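Local coordinates for protein Alpha/beta hydrolase (Pseudomonas aeruginosa PAO1, PDB 4R1D) that binds calcium and is probably a lipase of the alpha/beta hydrolase family, the type VI secretion protein Tle4, here in complex with its inhibitor Tli4, at residues G495-V500 with Y533-S538; A429-D434 with S516-S521; Q382-L387 with G399-F404; I369-T374 with N403-I408. All blocks are in the same frame, centred on the assembly; numbering follows the deposited sequence.

From the N-terminal side, contact 4 opens at 369-374, at the end of helix 365-370, and contact 3 opens at 382-387. Both close on the start of helix 400-421, with Asn-403 and Phe-404 in common, so the two loops end together, their centres 9 Å apart. That helix leads into strand 427-432, where contact 2 opens. Contact 1 opens at 495-500 before contact 2 closes at 516-521 and closes at 533-538, so these two cross. They touch through Tyr-533 OH and His-519 ND1, 2.8 Å apart. Contact 2 joins two strands of the central parallel sheet and contact 1 two loops beside it, whereas contacts 3 and 4 join helix 400-421 to the segment before it.

Contact 1: G495-V500 with Y533-S538; sequences GGDETV and YEHQES
His-535 and Asp-497 are joined twice. Through its side chain, His-535 ND1 donates to Asp-497 OD2 at 2.8 Å with an N-H...O angle of 158°. The oxygen lies in the ring plane and is met on its syn side, with ND1 somewhat out of the carboxylate plane; the carboxylate and ring planes stand 65° apart. The backbone adds a 2.9 Å bond from His-535 N to Asp-497 O.

Asp-497 places CG between its own N and carbonyl carbon (chi1 69°). Its second oxygen is gripped by two amides: Thr-499 N lies 2.9 Å from Asp-497 OD1, and Val-500 N 2.7 Å from the same atom. This Asx turn, widened to an Asx motif, fixes the rotation of the carboxylate and presents OD2 to the imidazole.

The ring is also held by carbon contacts. Thr-499 CB sits over one face, 3.6 Å from His-535 CG, with CG2 above the ring centre; Val-500 CG2 approaches His-535 CE1 obliquely at 3.5 Å. Nearby, Glu-498 and Glu-534 cross at their CG atoms, the Glu-498 carboxylate pairing with Arg-437. One water links Thr-499 OG1 to Glu-534 OE2.

His-535 NE2 is hydrogen-bonded to Ser-256 OG, just past strand 250-255. A chain running from carboxylate through imidazole to a serine hydroxyl is consistent with the catalytic triad of alpha/beta hydrolases, in which the acid orients the histidine toward the serine.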
loop_
_atom_site.group_PDB
_atom_site.type_symbol
_atom_site.label_atom_id
_atom_site.label_comp_id
_atom_site.label_asym_id
_atom_site.label_seq_id
_atom_site.Cartn_x
_atom_site.Cartn_y
_atom_site.Cartn_z
ATOM N N GLY A 495 8.226 -17.740 17.880
ATOM C CA GLY A 495 8.811 -17.666 16.547
ATOM C C GLY A 495 7.831 -17.184 15.481
ATOM O O GLY A 495 6.839 -16.528 15.783
ATOM N N GLY A 496 8.102 -17.543 14.229
ATOM C CA GLY A 496 7.203 -17.195 13.142
ATOM C C GLY A 496 7.923 -17.276 11.813
ATOM O O GLY A 496 8.721 -18.194 11.584
ATOM N N ASP A 497 7.647 -16.318 10.932
ATOM C CA ASP A 497 8.298 -16.301 9.627
ATOM C C ASP A 497 9.014 -14.975 9.377
ATOM O O ASP A 497 9.299 -14.638 8.235
ATOM C CB ASP A 497 7.280 -16.596 8.513
ATOM C CG ASP A 497 6.273 -15.469 8.325
ATOM O OD1 ASP A 497 6.455 -14.413 8.955
ATOM O OD2 ASP A 497 5.311 -15.630 7.538
ATOM N N GLU A 498 9.304 -14.249 10.462
ATOM C CA GLU A 498 9.974 -12.943 10.453
ATOM C C GLU A 498 8.964 -11.808 10.538
ATOM O O GLU A 498 9.211 -10.796 11.189
ATOM C CB GLU A 498 10.889 -12.735 9.237
ATOM C CG GLU A 498 11.918 -13.828 9.040
ATOM C CD GLU A 498 13.334 -13.350 9.215
ATOM O OE1 GLU A 498 13.648 -12.220 8.768
ATOM O OE2 GLU A 498 14.131 -14.120 9.796
ATOM N N THR A 499 7.821 -11.986 9.884
ATOM C CA THR A 499 6.795 -10.947 9.871
ATOM C C THR A 499 5.529 -11.337 10.626
ATOM O O THR A 499 4.920 -10.494 11.280
ATOM C CB THR A 499 6.426 -10.544 8.436
ATOM O OG1 THR A 499 7.483 -9.754 7.894
ATOM C CG2 THR A 499 5.132 -9.725 8.426
ATOM N N VAL A 500 5.145 -12.609 10.534
ATOM C CA VAL A 500 3.956 -13.119 11.217
ATOM C C VAL A 500 4.368 -14.082 12.340
ATOM O O VAL A 500 4.875 -15.161 12.072
ATOM C CB VAL A 500 3.032 -13.853 10.217
ATOM C CG1 VAL A 500 1.807 -14.479 10.916
ATOM C CG2 VAL A 500 2.582 -12.881 9.106
ATOM N N TYR A 533 10.475 -20.954 6.229
ATOM C CA TYR A 533 10.743 -19.909 5.255
ATOM C C TYR A 533 10.482 -18.519 5.820
ATOM O O TYR A 533 9.852 -18.368 6.863
ATOM C CB TYR A 533 9.912 -20.139 3.982
ATOM C CG TYR A 533 8.498 -20.607 4.259
ATOM C CD1 TYR A 533 7.528 -19.719 4.727
ATOM C CD2 TYR A 533 8.129 -21.930 4.053
ATOM C CE1 TYR A 533 6.222 -20.144 4.988
ATOM C CE2 TYR A 533 6.835 -22.364 4.305
ATOM C CZ TYR A 533 5.886 -21.471 4.780
ATOM O OH TYR A 533 4.606 -21.903 5.037
ATOM N N GLU A 534 10.989 -17.512 5.118
ATOM C CA GLU A 534 10.766 -16.120 5.457
ATOM C C GLU A 534 9.492 -15.639 4.764
ATOM O O GLU A 534 9.149 -16.106 3.683
ATOM C CB GLU A 534 11.978 -15.291 5.005
ATOM C CG GLU A 534 11.893 -13.790 5.278
ATOM C CD GLU A 534 11.152 -13.030 4.192
ATOM O OE1 GLU A 534 11.278 -13.403 3.005
ATOM O OE2 GLU A 534 10.426 -12.070 4.533
ATOM N N HIS A 535 8.792 -14.716 5.411
ATOM C CA HIS A 535 7.484 -14.240 4.965
ATOM C C HIS A 535 7.418 -13.784 3.502
ATOM O O HIS A 535 6.592 -14.259 2.724
ATOM C CB HIS A 535 7.020 -13.094 5.875
ATOM C CG HIS A 535 5.617 -12.637 5.621
ATOM N ND1 HIS A 535 4.518 -13.310 6.109
ATOM C CD2 HIS A 535 5.131 -11.563 4.947
ATOM C CE1 HIS A 535 3.415 -12.682 5.739
ATOM N NE2 HIS A 535 3.759 -11.615 5.036
ATOM N N GLN A 536 8.279 -12.843 3.144
ATOM C CA GLN A 536 8.172 -12.166 1.870
ATOM C C GLN A 536 8.360 -13.146 0.731
ATOM O O GLN A 536 7.705 -13.037 -0.308
ATOM C CB GLN A 536 9.237 -11.090 1.758
ATOM C CG GLN A 536 9.191 -10.382 0.426
ATOM C CD GLN A 536 7.952 -9.538 0.298
ATOM O OE1 GLN A 536 6.958 -9.944 -0.315
ATOM N NE2 GLN A 536 7.996 -8.347 0.891
ATOM N N GLU A 537 9.249 -14.109 0.946
ATOM C CA GLU A 537 9.613 -15.061 -0.091
ATOM C C GLU A 537 8.952 -16.426 0.101
ATOM O O GLU A 537 9.380 -17.397 -0.501
ATOM C CB GLU A 537 11.135 -15.251 -0.116
ATOM C CG GLU A 537 11.923 -13.987 -0.412
ATOM C CD GLU A 537 11.653 -13.455 -1.800
ATOM O OE1 GLU A 537 11.506 -14.274 -2.725
ATOM O OE2 GLU A 537 11.574 -12.220 -1.977
ATOM N N SER A 538 7.927 -16.507 0.943
ATOM C CA SER A 538 7.355 -17.817 1.299
ATOM C C SER A 538 6.949 -18.672 0.088
ATOM O O SER A 538 7.138 -19.894 0.088
ATOM C CB SER A 538 6.200 -17.678 2.313
ATOM O OG SER A 538 5.069 -17.001 1.773
HETATM O O HOH W 1 9.144 -19.858 9.243
HETATM O O HOH W 2 9.824 -10.829 6.837
#

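Contact 2: A429-D434 with S516-S521; sequences AHYGAD and SFRHGS
Tyr-431 joins strand 429-432 to strand 516-519 by backbone bonds to Phe-517 and His-519 and by its hydroxyl to Arg-518. Four N-H...O bonds of 2.7 to 3.0 Å run between the segments: Phe-517 N to Ala-429 O, Tyr-431 N to Phe-517 O, His-519 N to Tyr-431 O, and Ala-433 N to His-519 O. The last is almost straight at 175°. With the strand directions only 15° apart, they form a parallel ladder.

Arg-518 NH1 donates to Tyr-431 OH at 2.9 Å, the hydroxyl lying in the guanidinium plane. CG of Arg-518 is anti to its backbone N (chi1 -176°), and the chain then stays extended to NE. Tyr-431 OH is also hydrogen-bonded to Glu-182, as is Ser-516 OG, and Arg-518 NH1 to Gln-506. Ser-521 N reaches Asp-434 OD2 at 2.9 Å from above the carboxylate plane. Asp-434 OD2 also accepts from Gly-532 N, and OD1 is hydrogen-bonded to Ser-436 OG.

Side chains pack on both faces of the ladder. On the Tyr-431 face, Arg-518 CA lies over the phenol ring and Ala-433 CB over the guanidinium. On the other, His-430 CB meets His-519 CE1 at 3.6 Å, their rings oblique to each other.

Strand 515-519 is an edge strand of the six-stranded parallel sheet within this chain, with 427-432 between it and 274-280. Helix 542-556 packs on His-430 and His-519, and helix 502-505 on Ala-433 and Arg-518.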
loop_
_atom_site.group_PDB
_atom_site.type_symbol
_atom_site.label_atom_id
_atom_site.label_comp_id
_atom_site.label_asym_id
_atom_site.label_seq_id
_atom_site.Cartn_x
_atom_site.Cartn_y
_atom_site.Cartn_z
ATOM N N ALA A 429 -4.702 -23.756 4.620
ATOM C CA ALA A 429 -3.775 -22.716 5.035
ATOM C C ALA A 429 -2.379 -23.293 5.278
ATOM O O ALA A 429 -2.247 -24.424 5.733
ATOM C CB ALA A 429 -4.297 -22.058 6.300
ATOM N N HIS A 430 -1.341 -22.517 4.975
ATOM C CA HIS A 430 0.016 -22.886 5.380
ATOM C C HIS A 430 0.722 -21.654 5.953
ATOM O O HIS A 430 0.389 -20.519 5.618
ATOM C CB HIS A 430 0.817 -23.517 4.223
ATOM C CG HIS A 430 1.052 -22.583 3.074
ATOM N ND1 HIS A 430 0.175 -22.470 2.015
ATOM C CD2 HIS A 430 2.049 -21.696 2.838
ATOM C CE1 HIS A 430 0.627 -21.556 1.171
ATOM N NE2 HIS A 430 1.758 -21.069 1.649
ATOM N N TYR A 431 1.673 -21.869 6.846
ATOM C CA TYR A 431 2.344 -20.749 7.481
ATOM C C TYR A 431 3.709 -21.176 8.015
ATOM O O TYR A 431 3.974 -22.368 8.164
ATOM C CB TYR A 431 1.472 -20.170 8.607
ATOM C CG TYR A 431 1.153 -21.159 9.709
ATOM C CD1 TYR A 431 0.245 -22.192 9.504
ATOM C CD2 TYR A 431 1.766 -21.058 10.958
ATOM C CE1 TYR A 431 -0.046 -23.107 10.516
ATOM C CE2 TYR A 431 1.477 -21.955 11.968
ATOM C CZ TYR A 431 0.573 -22.973 11.745
ATOM O OH TYR A 431 0.289 -23.872 12.758
ATOM N N GLY A 432 4.567 -20.194 8.268
ATOM C CA GLY A 432 5.908 -20.434 8.782
ATOM C C GLY A 432 5.926 -20.314 10.293
ATOM O O GLY A 432 5.566 -19.276 10.854
ATOM N N ALA A 433 6.342 -21.391 10.951
ATOM C CA ALA A 433 6.387 -21.434 12.398
ATOM C C ALA A 433 7.756 -21.944 12.808
ATOM O O ALA A 433 7.961 -23.145 12.962
ATOM C CB ALA A 433 5.314 -22.351 12.923
ATOM N N ASP A 434 8.697 -21.026 12.976
ATOM C CA ASP A 434 10.075 -21.426 13.206
ATOM C C ASP A 434 10.685 -20.581 14.295
ATOM O O ASP A 434 10.637 -19.348 14.245
ATOM C CB ASP A 434 10.889 -21.294 11.924
ATOM C CG ASP A 434 12.175 -22.089 11.972
ATOM O OD1 ASP A 434 13.112 -21.669 12.679
ATOM O OD2 ASP A 434 12.255 -23.140 11.303
ATOM N N SER A 516 -4.363 -27.238 7.606
ATOM C CA SER A 516 -3.393 -26.245 8.076
ATOM C C SER A 516 -1.996 -26.876 8.106
ATOM O O SER A 516 -1.763 -27.887 8.791
ATOM C CB SER A 516 -3.789 -25.714 9.462
ATOM O OG SER A 516 -2.846 -24.778 9.966
ATOM N N PHE A 517 -1.077 -26.295 7.340
ATOM C CA PHE A 517 0.296 -26.796 7.251
ATOM C C PHE A 517 1.258 -25.913 8.023
ATOM O O PHE A 517 1.471 -24.736 7.685
ATOM C CB PHE A 517 0.731 -26.928 5.790
ATOM C CG PHE A 517 -0.115 -27.885 5.003
ATOM C CD1 PHE A 517 -1.363 -27.502 4.530
ATOM C CD2 PHE A 517 0.328 -29.174 4.747
ATOM C CE1 PHE A 517 -2.152 -28.369 3.821
ATOM C CE2 PHE A 517 -0.454 -30.055 4.040
ATOM C CZ PHE A 517 -1.700 -29.655 3.565
ATOM N N ARG A 518 1.833 -26.497 9.075
ATOM C CA ARG A 518 2.692 -25.769 9.986
ATOM C C ARG A 518 4.149 -26.015 9.570
ATOM O O ARG A 518 4.737 -27.057 9.874
ATOM C CB ARG A 518 2.415 -26.259 11.403
ATOM C CG ARG A 518 3.151 -25.568 12.553
ATOM C CD ARG A 518 2.597 -26.180 13.851
ATOM N NE ARG A 518 3.181 -25.671 15.091
ATOM C CZ ARG A 518 2.745 -24.609 15.761
ATOM N NH1 ARG A 518 1.730 -23.884 15.295
ATOM N NH2 ARG A 518 3.340 -24.259 16.903
ATOM N N HIS A 519 4.719 -25.063 8.841
ATOM C CA HIS A 519 6.033 -25.275 8.230
ATOM C C HIS A 519 7.161 -24.726 9.102
ATOM O O HIS A 519 7.064 -23.637 9.650
ATOM C CB HIS A 519 6.092 -24.668 6.818
ATOM C CG HIS A 519 5.194 -25.357 5.834
ATOM N ND1 HIS A 519 4.493 -24.677 4.861
ATOM C CD2 HIS A 519 4.893 -26.665 5.670
ATOM C CE1 HIS A 519 3.787 -25.535 4.148
ATOM N NE2 HIS A 519 4.008 -26.750 4.620
ATOM N N GLY A 520 8.247 -25.480 9.213
ATOM C CA GLY A 520 9.373 -25.019 9.999
ATOM C C GLY A 520 9.577 -25.816 11.274
ATOM O O GLY A 520 8.968 -26.866 11.474
ATOM N N SER A 521 10.423 -25.286 12.150
ATOM C CA SER A 521 10.890 -26.024 13.316
ATOM C C SER A 521 9.779 -26.439 14.284
ATOM O O SER A 521 9.916 -27.439 15.001
ATOM C CB SER A 521 11.943 -25.204 14.055
ATOM O OG SER A 521 11.331 -24.173 14.812
#

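Contact 3: Q382-L387 with G399-F404; sequences QNSQYL and GPRDNF
The N-terminal turn of helix 400-421, with Gly-399 at the N-cap, brings Pro-400 and Arg-401 against Leu-387 and Ser-384 of the loop before it. The polar link is a single bond: Arg-401 NH2 donates to Ser-384 OG at 2.8 Å with an N-H...O angle of 157°, the oxygen lying close to the guanidinium plane. CG of Arg-401 is anti to its backbone N, and bends at chi2 (63°) and chi3 (76°) fold the chain. Both partners have further bonds, Ser-384 OG with Glu-381 and Arg-401 NH2 with Val-379 O.

Leu-387 supplies the apolar half. Its CD1 lies over one guanidinium face, off centre, 4.0 Å from Arg-401 NE. Its CB meets Pro-400 CB at 3.7 Å, and its other methyl, CD2, comes within 4.4 Å of Phe-404 CB. The leucine is thus packed among three residues of the helix start, and the arginine is held at its edge by the serine and over one face by the methyl. Leu-387 N bonds to Ser-384 O at 3.0 Å, which keeps these two loop residues in one turn.

Ser-115 of the partner chain bonds Gly-399 N and Asp-402 OD2, so the inhibitor meets this same helix start. A proline directly after the N-cap is typical of helix N termini, where the first-turn residues do not need an amide N-H for the helical hydrogen bonds.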
loop_
_atom_site.group_PDB
_atom_site.type_symbol
_atom_site.label_atom_id
_atom_site.label_comp_id
_atom_site.label_asym_id
_atom_site.label_seq_id
_atom_site.Cartn_x
_atom_site.Cartn_y
_atom_site.Cartn_z
ATOM N N GLN A 382 5.493 12.031 21.526
ATOM C CA GLN A 382 6.665 12.497 20.796
ATOM C C GLN A 382 6.508 12.292 19.289
ATOM O O GLN A 382 7.210 12.925 18.507
ATOM C CB GLN A 382 7.930 11.775 21.266
ATOM C CG GLN A 382 7.885 10.265 21.053
ATOM C CD GLN A 382 9.260 9.636 21.069
ATOM O OE1 GLN A 382 9.876 9.479 22.126
ATOM N NE2 GLN A 382 9.754 9.272 19.892
ATOM N N ASN A 383 5.605 11.396 18.894
ATOM C CA ASN A 383 5.465 11.034 17.479
ATOM C C ASN A 383 4.193 11.576 16.826
ATOM O O ASN A 383 3.909 11.275 15.662
ATOM C CB ASN A 383 5.553 9.509 17.289
ATOM C CG ASN A 383 6.967 8.977 17.480
ATOM O OD1 ASN A 383 7.928 9.753 17.572
ATOM N ND2 ASN A 383 7.106 7.652 17.532
ATOM N N SER A 384 3.423 12.359 17.577
ATOM C CA SER A 384 2.204 12.975 17.052
ATOM C C SER A 384 2.497 13.864 15.846
ATOM O O SER A 384 1.663 13.991 14.943
ATOM C CB SER A 384 1.510 13.816 18.133
ATOM O OG SER A 384 1.263 13.053 19.299
ATOM N N GLN A 385 3.684 14.470 15.843
ATOM C CA GLN A 385 4.097 15.410 14.802
ATOM C C GLN A 385 4.107 14.741 13.438
ATOM O O GLN A 385 4.011 15.410 12.413
ATOM C CB GLN A 385 5.496 15.948 15.100
ATOM C CG GLN A 385 6.544 14.853 15.279
ATOM C CD GLN A 385 7.929 15.402 15.581
ATOM O OE1 GLN A 385 8.371 16.373 14.972
ATOM N NE2 GLN A 385 8.615 14.782 16.531
ATOM N N TYR A 386 4.217 13.416 13.432
ATOM C CA TYR A 386 4.313 12.675 12.171
ATOM C C TYR A 386 2.957 12.307 11.569
ATOM O O TYR A 386 2.878 11.898 10.403
ATOM C CB TYR A 386 5.182 11.435 12.361
ATOM C CG TYR A 386 6.600 11.767 12.773
ATOM C CD1 TYR A 386 7.457 12.417 11.895
ATOM C CD2 TYR A 386 7.087 11.428 14.033
ATOM C CE1 TYR A 386 8.756 12.715 12.245
ATOM C CE2 TYR A 386 8.402 11.721 14.395
ATOM C CZ TYR A 386 9.229 12.369 13.499
ATOM O OH TYR A 386 10.536 12.682 13.828
ATOM N N LEU A 387 1.885 12.453 12.344
ATOM C CA LEU A 387 0.559 12.044 11.856
ATOM C C LEU A 387 0.090 12.865 10.648
ATOM O O LEU A 387 -0.491 12.326 9.694
ATOM C CB LEU A 387 -0.475 12.130 12.979
ATOM C CG LEU A 387 -0.204 11.196 14.160
ATOM C CD1 LEU A 387 -1.121 11.540 15.343
ATOM C CD2 LEU A 387 -0.389 9.743 13.730
ATOM N N GLY A 399 -8.202 17.175 12.844
ATOM C CA GLY A 399 -7.130 16.998 13.804
ATOM C C GLY A 399 -6.461 15.663 13.572
ATOM O O GLY A 399 -7.139 14.665 13.372
ATOM N N PRO A 400 -5.121 15.642 13.583
ATOM C CA PRO A 400 -4.362 14.427 13.263
ATOM C C PRO A 400 -4.698 13.267 14.194
ATOM O O PRO A 400 -4.828 12.128 13.740
ATOM C CB PRO A 400 -2.906 14.868 13.450
ATOM C CG PRO A 400 -2.947 16.354 13.151
ATOM C CD PRO A 400 -4.250 16.819 13.739
ATOM N N ARG A 401 -4.846 13.556 15.481
ATOM C CA ARG A 401 -5.138 12.521 16.463
ATOM C C ARG A 401 -6.603 12.085 16.342
ATOM O O ARG A 401 -6.911 10.912 16.519
ATOM C CB ARG A 401 -4.788 13.020 17.873
ATOM C CG ARG A 401 -4.788 11.981 18.989
ATOM C CD ARG A 401 -3.750 10.869 18.812
ATOM N NE ARG A 401 -2.350 11.218 19.104
ATOM C CZ ARG A 401 -1.427 10.299 19.401
ATOM N NH1 ARG A 401 -1.787 9.028 19.479
ATOM N NH2 ARG A 401 -0.164 10.636 19.634
ATOM N N ASP A 402 -7.497 13.020 16.004
ATOM C CA ASP A 402 -8.902 12.690 15.759
ATOM C C ASP A 402 -8.971 11.638 14.664
ATOM O O ASP A 402 -9.657 10.634 14.792
ATOM C CB ASP A 402 -9.691 13.909 15.266
ATOM C CG ASP A 402 -10.102 14.854 16.381
ATOM O OD1 ASP A 402 -10.093 14.456 17.569
ATOM O OD2 ASP A 402 -10.458 16.008 16.051
ATOM N N ASN A 403 -8.279 11.908 13.567
ATOM C CA ASN A 403 -8.269 10.992 12.428
ATOM C C ASN A 403 -7.711 9.634 12.823
ATOM O O ASN A 403 -8.296 8.596 12.514
ATOM C CB ASN A 403 -7.442 11.577 11.290
ATOM C CG ASN A 403 -7.733 10.906 9.976
ATOM O OD1 ASN A 403 -8.800 11.110 9.400
ATOM N ND2 ASN A 403 -6.794 10.086 9.498
ATOM N N PHE A 404 -6.569 9.652 13.503
ATOM C CA PHE A 404 -5.912 8.420 13.922
ATOM C C PHE A 404 -6.785 7.577 14.850
ATOM O O PHE A 404 -6.899 6.365 14.665
ATOM C CB PHE A 404 -4.551 8.724 14.571
ATOM C CG PHE A 404 -3.872 7.514 15.145
ATOM C CD1 PHE A 404 -3.409 6.498 14.314
ATOM C CD2 PHE A 404 -3.700 7.379 16.513
ATOM C CE1 PHE A 404 -2.790 5.376 14.844
ATOM C CE2 PHE A 404 -3.069 6.258 17.042
ATOM C CZ PHE A 404 -2.617 5.260 16.206
#

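Contact 4: I369-T374 with N403-I408; sequences IYKNTT and NFEDLI
The CA atoms of Lys-371 and Glu-405 lie 6.3 Å apart and those of Tyr-370 and Ile-408 7.2 Å apart, as the last part of helix 365-370 and the loop after it pack against helix 400-421. This is side-chain packing of a helix end and the loop that follows it on a second helix, with no direct hydrogen bond between the two segments.

Ile-408 occupies the middle. Its CD1 touches Tyr-370 CB at 3.8 Å, and its CG2 lies 3.9 Å from Lys-371 CG, the isoleucine and lysine side chains sliding past each other in opposite directions. Within the helix, Ile-408 CG1 sits over one face of the Phe-404 ring, toward its rim. The edge of that ring meets a backbone carbonyl, with Phe-404 CE2 3.3 Å from Tyr-370 O, close to the ring plane. The Tyr-370 hydroxyl turns elsewhere and bonds to Pro-328 O.

Lys-371 crosses Glu-405 at about a right angle, its CD 3.7 Å from Glu-405 CB. CG of the lysine is anti to its carbonyl carbon (chi1 -66°), and a bend at chi3 (-89°) then turns the chain. The ammonium makes salt bridges with Glu-367 and Asp-409 and meets Glu-405 only through a water. Glu-405 OE1 pairs with Lys-91 of the partner chain, and Asp-406 accepts from the backbone of Ser-90 and Lys-91 there, so the outer side of this helix faces the inhibitor.

A second water donates to both segments, lying 2.8 Å from Lys-371 O and 2.9 Å from Glu-405 OE2.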
loop_
_atom_site.group_PDB
_atom_site.type_symbol
_atom_site.label_atom_id
_atom_site.label_comp_id
_atom_site.label_asym_id
_atom_site.label_seq_id
_atom_site.Cartn_x
_atom_site.Cartn_y
_atom_site.Cartn_z
ATOM N N ILE A 369 -2.938 0.110 23.977
ATOM C CA ILE A 369 -1.677 0.305 23.264
ATOM C C ILE A 369 -1.820 1.285 22.102
ATOM O O ILE A 369 -1.124 2.297 22.052
ATOM C CB ILE A 369 -1.141 -1.035 22.731
ATOM C CG1 ILE A 369 -0.938 -2.021 23.888
ATOM C CG2 ILE A 369 0.167 -0.839 21.999
ATOM C CD1 ILE A 369 -0.600 -3.453 23.449
ATOM N N TYR A 370 -2.739 1.002 21.180
ATOM C CA TYR A 370 -2.767 1.749 19.912
ATOM C C TYR A 370 -3.120 3.233 20.055
ATOM O O TYR A 370 -2.516 4.068 19.392
ATOM C CB TYR A 370 -3.674 1.080 18.865
ATOM C CG TYR A 370 -3.392 -0.386 18.675
ATOM C CD1 TYR A 370 -2.140 -0.911 18.967
ATOM C CD2 TYR A 370 -4.383 -1.253 18.206
ATOM C CE1 TYR A 370 -1.873 -2.266 18.811
ATOM C CE2 TYR A 370 -4.133 -2.606 18.045
ATOM C CZ TYR A 370 -2.875 -3.109 18.355
ATOM O OH TYR A 370 -2.623 -4.453 18.199
ATOM N N LYS A 371 -4.086 3.552 20.917
ATOM C CA LYS A 371 -4.461 4.943 21.169
ATOM C C LYS A 371 -3.735 5.549 22.377
ATOM O O LYS A 371 -3.803 6.758 22.607
ATOM C CB LYS A 371 -5.982 5.078 21.324
ATOM C CG LYS A 371 -6.746 4.769 20.032
ATOM C CD LYS A 371 -8.180 5.286 20.071
ATOM C CE LYS A 371 -9.114 4.260 20.661
ATOM N NZ LYS A 371 -10.545 4.684 20.629
ATOM N N ASN A 372 -3.048 4.710 23.144
ATOM C CA ASN A 372 -2.273 5.190 24.293
ATOM C C ASN A 372 -1.167 6.159 23.865
ATOM O O ASN A 372 -0.370 5.847 22.978
ATOM C CB ASN A 372 -1.677 3.999 25.040
ATOM C CG ASN A 372 -0.947 4.404 26.310
ATOM O OD1 ASN A 372 0.147 4.963 26.256
ATOM N ND2 ASN A 372 -1.539 4.095 27.462
ATOM N N THR A 373 -1.128 7.339 24.480
ATOM C CA THR A 373 -0.159 8.355 24.087
ATOM C C THR A 373 1.062 8.441 24.998
ATOM O O THR A 373 1.907 9.319 24.812
ATOM C CB THR A 373 -0.800 9.759 23.974
ATOM O OG1 THR A 373 -1.342 10.151 25.242
ATOM C CG2 THR A 373 -1.906 9.756 22.925
ATOM N N THR A 374 1.142 7.553 25.989
ATOM C CA THR A 374 2.313 7.501 26.861
ATOM C C THR A 374 3.501 6.910 26.111
ATOM O O THR A 374 3.360 6.436 24.981
ATOM C CB THR A 374 2.059 6.671 28.146
ATOM O OG1 THR A 374 1.996 5.281 27.812
ATOM C CG2 THR A 374 0.763 7.088 28.812
ATOM N N ASN A 403 -8.279 11.908 13.567
ATOM C CA ASN A 403 -8.269 10.992 12.428
ATOM C C ASN A 403 -7.711 9.634 12.823
ATOM O O ASN A 403 -8.296 8.596 12.514
ATOM C CB ASN A 403 -7.442 11.577 11.290
ATOM C CG ASN A 403 -7.733 10.906 9.976
ATOM O OD1 ASN A 403 -8.800 11.110 9.400
ATOM N ND2 ASN A 403 -6.794 10.086 9.498
ATOM N N PHE A 404 -6.569 9.652 13.503
ATOM C CA PHE A 404 -5.912 8.420 13.922
ATOM C C PHE A 404 -6.785 7.577 14.850
ATOM O O PHE A 404 -6.899 6.365 14.665
ATOM C CB PHE A 404 -4.551 8.724 14.571
ATOM C CG PHE A 404 -3.872 7.514 15.145
ATOM C CD1 PHE A 404 -3.409 6.498 14.314
ATOM C CD2 PHE A 404 -3.700 7.379 16.513
ATOM C CE1 PHE A 404 -2.790 5.376 14.844
ATOM C CE2 PHE A 404 -3.069 6.258 17.042
ATOM C CZ PHE A 404 -2.617 5.260 16.206
ATOM N N GLU A 405 -7.416 8.201 15.847
ATOM C CA GLU A 405 -8.244 7.428 16.772
ATOM C C GLU A 405 -9.467 6.826 16.085
ATOM O O GLU A 405 -9.867 5.685 16.379
ATOM C CB GLU A 405 -8.629 8.275 17.998
ATOM C CG GLU A 405 -7.402 8.674 18.806
ATOM C CD GLU A 405 -7.738 9.463 20.052
ATOM O OE1 GLU A 405 -8.930 9.708 20.306
ATOM O OE2 GLU A 405 -6.799 9.838 20.778
ATOM N N ASP A 406 -10.074 7.580 15.173
ATOM C CA ASP A 406 -11.192 7.040 14.412
ATOM C C ASP A 406 -10.731 5.861 13.544
ATOM O O ASP A 406 -11.473 4.886 13.372
ATOM C CB ASP A 406 -11.863 8.119 13.556
ATOM C CG ASP A 406 -13.005 8.814 14.285
ATOM O OD1 ASP A 406 -13.322 8.366 15.400
ATOM O OD2 ASP A 406 -13.598 9.779 13.735
ATOM N N LEU A 407 -9.515 5.947 13.006
ATOM C CA LEU A 407 -8.994 4.859 12.174
ATOM C C LEU A 407 -8.789 3.618 13.032
ATOM O O LEU A 407 -9.090 2.513 12.607
ATOM C CB LEU A 407 -7.687 5.238 11.464
ATOM C CG LEU A 407 -7.733 6.097 10.194
ATOM C CD1 LEU A 407 -6.341 6.238 9.591
ATOM C CD2 LEU A 407 -8.677 5.508 9.157
ATOM N N ILE A 408 -8.285 3.807 14.254
ATOM C CA ILE A 408 -8.123 2.671 15.159
ATOM C C ILE A 408 -9.485 2.033 15.472
ATOM O O ILE A 408 -9.617 0.811 15.502
ATOM C CB ILE A 408 -7.384 3.065 16.473
ATOM C CG1 ILE A 408 -5.953 3.523 16.174
ATOM C CG2 ILE A 408 -7.349 1.881 17.458
ATOM C CD1 ILE A 408 -5.070 2.432 15.570
HETATM O O HOH W 3 -4.398 8.317 20.328
HETATM O O HOH W 4 -10.771 7.288 21.540
#